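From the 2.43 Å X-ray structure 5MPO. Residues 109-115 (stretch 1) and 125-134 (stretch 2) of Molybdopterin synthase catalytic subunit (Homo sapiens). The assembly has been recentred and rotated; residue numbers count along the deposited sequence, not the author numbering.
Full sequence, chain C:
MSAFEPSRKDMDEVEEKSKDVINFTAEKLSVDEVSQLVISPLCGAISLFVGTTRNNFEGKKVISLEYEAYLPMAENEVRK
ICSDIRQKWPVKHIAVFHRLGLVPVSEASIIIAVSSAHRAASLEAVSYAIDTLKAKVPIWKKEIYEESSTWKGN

Stretch 1, residues 109-115: SIIIAVS
Stretch 2 125-134: AVSYAIDTLK

How do the two stretches lie against each other? Residues 110-115 form an extended strand, with phi from -150° to -111° and psi from 125° to 145°, while 125-134 are helical, near -65/-42, each amide from Ala129 to Lys134 bonding to the carbonyl four residues back. The axes run nearly antiparallel, at 149°, and approach to 8.3 Å. Register is set by Val114 and Val126, whose CA atoms lie 6.3 Å apart.

What does Ile112 do at the middle? It gives the most surface, 79 Å², and points toward the helix with chi1 -63° (m) and chi2 162° (t). Its CG2 lies 4.1 Å from Ala129 CB, and its CD1 reaches 3.8 Å from Ile130 N and 3.9 Å from Ile130 CB. Ala129, a bare methyl pointing toward the strand, leaves room for this branched side chain to come close to the helix backbone.

How do Val126 and Val114 close one end? Val126 leaves its helix sideways in the t rotamer (chi1 160°), and its CG2 meets Val114 CG2 at 3.6 Å and Ile112 CG2 at 4.4 Å. Val114, also t (-177°), points toward the helix and sets CG1 4.2 Å from Ala125 CB. The branched valines bring methyl against methyl, and Ala125 adds a small one beside Val114.

What completes the other end? Ile110, with both chi angles t (178°, 151°), extends CD1 to 3.6 Å from Leu133 CD1 and 4.0 Å from Ile130 CD1. Ile130 starts sideways, but chi1 t and chi2 p bring its end nearer; Leu133 points toward the strand. No hydrogen bond crosses the contact: 346 Å², summed over both sides, is buried by apolar packing. Strand alternation supplies Ile110, Ile112 and Val114 to the helix, while Ala113 points away.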

# COMPACT_ATOMS: atom_id res chain seq x y z
N SER C 109 -6.87 -7.72 10.81
CA SER C 109 -6.89 -9.16 10.48
C SER C 109 -5.72 -9.64 9.55
O SER C 109 -5.40 -10.83 9.51
CB SER C 109 -8.22 -9.51 9.80
OG SER C 109 -8.36 -8.90 8.53
N ILE C 110 -5.16 -8.73 8.77
CA ILE C 110 -4.13 -9.06 7.79
C ILE C 110 -3.21 -7.86 7.63
O ILE C 110 -3.66 -6.71 7.69
CB ILE C 110 -4.72 -9.54 6.41
CG1 ILE C 110 -3.60 -9.81 5.44
CG2 ILE C 110 -5.63 -8.54 5.78
CD1 ILE C 110 -3.89 -10.86 4.40
N ILE C 111 -1.93 -8.12 7.44
CA ILE C 111 -1.00 -7.07 7.08
C ILE C 111 -0.11 -7.77 6.11
O ILE C 111 0.48 -8.82 6.41
CB ILE C 111 -0.20 -6.53 8.27
CG1 ILE C 111 -1.08 -5.81 9.28
CG2 ILE C 111 0.88 -5.54 7.87
CD1 ILE C 111 -0.30 -5.44 10.55
N ILE C 112 -0.02 -7.17 4.93
CA ILE C 112 0.89 -7.55 3.86
C ILE C 112 1.81 -6.38 3.59
O ILE C 112 1.36 -5.21 3.51
CB ILE C 112 0.12 -7.88 2.59
CG1 ILE C 112 -0.79 -9.09 2.81
CG2 ILE C 112 1.10 -8.23 1.49
CD1 ILE C 112 -1.90 -9.27 1.79
N ALA C 113 3.08 -6.68 3.47
CA ALA C 113 4.07 -5.71 3.13
C ALA C 113 5.04 -6.28 2.07
O ALA C 113 5.41 -7.45 2.14
CB ALA C 113 4.83 -5.32 4.39
N VAL C 114 5.47 -5.44 1.13
CA VAL C 114 6.47 -5.77 0.12
C VAL C 114 7.44 -4.63 -0.03
O VAL C 114 7.00 -3.49 -0.13
CB VAL C 114 5.83 -6.01 -1.28
CG1 VAL C 114 6.91 -6.42 -2.29
CG2 VAL C 114 4.78 -7.11 -1.20
N SER C 115 8.74 -4.94 -0.07
CA SER C 115 9.81 -3.94 -0.38
C SER C 115 10.45 -4.20 -1.72
O SER C 115 10.62 -5.33 -2.11
CB SER C 115 10.92 -3.93 0.69
OG SER C 115 11.52 -5.23 0.83
N ALA C 125 2.61 -5.76 -6.37
CA ALA C 125 2.75 -7.04 -5.71
C ALA C 125 1.84 -7.11 -4.47
O ALA C 125 1.26 -8.16 -4.19
CB ALA C 125 4.19 -7.32 -5.34
N VAL C 126 1.65 -6.00 -3.78
CA VAL C 126 0.79 -5.99 -2.62
C VAL C 126 -0.62 -6.22 -3.08
O VAL C 126 -1.39 -7.00 -2.50
CB VAL C 126 0.90 -4.69 -1.84
CG1 VAL C 126 -0.31 -4.48 -0.94
CG2 VAL C 126 2.13 -4.73 -0.98
N SER C 127 -0.95 -5.55 -4.16
CA SER C 127 -2.27 -5.65 -4.71
C SER C 127 -2.58 -7.09 -5.18
O SER C 127 -3.62 -7.62 -4.86
CB SER C 127 -2.41 -4.65 -5.85
OG SER C 127 -3.72 -4.69 -6.34
N TYR C 128 -1.67 -7.70 -5.94
CA TYR C 128 -1.79 -9.09 -6.33
C TYR C 128 -1.86 -10.05 -5.09
O TYR C 128 -2.59 -11.02 -5.11
CB TYR C 128 -0.61 -9.52 -7.16
CG TYR C 128 -0.65 -11.01 -7.50
CD1 TYR C 128 -1.49 -11.50 -8.55
CD2 TYR C 128 0.14 -11.94 -6.77
CE1 TYR C 128 -1.49 -12.85 -8.90
CE2 TYR C 128 0.12 -13.31 -7.09
CZ TYR C 128 -0.69 -13.78 -8.14
OH TYR C 128 -0.72 -15.14 -8.45
N ALA C 129 -1.09 -9.76 -4.05
CA ALA C 129 -1.08 -10.58 -2.88
C ALA C 129 -2.46 -10.60 -2.18
O ALA C 129 -3.01 -11.67 -1.93
CB ALA C 129 0.01 -10.15 -1.93
N ILE C 130 -3.01 -9.44 -1.85
CA ILE C 130 -4.31 -9.42 -1.20
C ILE C 130 -5.44 -10.00 -2.07
O ILE C 130 -6.27 -10.73 -1.57
CB ILE C 130 -4.69 -8.02 -0.65
CG1 ILE C 130 -5.99 -8.12 0.17
CG2 ILE C 130 -4.87 -6.98 -1.75
CD1 ILE C 130 -5.89 -9.04 1.40
N ASP C 131 -5.45 -9.72 -3.34
CA ASP C 131 -6.43 -10.32 -4.24
C ASP C 131 -6.37 -11.83 -4.34
O ASP C 131 -7.42 -12.52 -4.44
CB ASP C 131 -6.31 -9.75 -5.68
CG ASP C 131 -6.78 -8.26 -5.76
OD1 ASP C 131 -7.36 -7.71 -4.77
OD2 ASP C 131 -6.53 -7.63 -6.79
N THR C 132 -5.15 -12.30 -4.44
CA THR C 132 -4.90 -13.70 -4.63
C THR C 132 -5.18 -14.42 -3.29
O THR C 132 -5.80 -15.44 -3.28
CB THR C 132 -3.50 -13.90 -5.18
OG1 THR C 132 -3.33 -13.05 -6.32
CG2 THR C 132 -3.26 -15.43 -5.56
N LEU C 133 -4.82 -13.81 -2.17
CA LEU C 133 -5.12 -14.36 -0.90
C LEU C 133 -6.62 -14.55 -0.75
O LEU C 133 -7.06 -15.59 -0.24
CB LEU C 133 -4.59 -13.45 0.20
CG LEU C 133 -4.85 -14.00 1.62
CD1 LEU C 133 -3.66 -13.96 2.57
CD2 LEU C 133 -6.07 -13.32 2.28
N LYS C 134 -7.41 -13.57 -1.17
CA LYS C 134 -8.86 -13.61 -0.95
C LYS C 134 -9.49 -14.61 -1.87
O LYS C 134 -10.53 -15.13 -1.57
CB LYS C 134 -9.51 -12.24 -1.14
CG LYS C 134 -9.19 -11.29 0.04
CD LYS C 134 -9.81 -9.90 -0.13
CE LYS C 134 -10.94 -9.58 0.85
NZ LYS C 134 -10.46 -9.62 2.27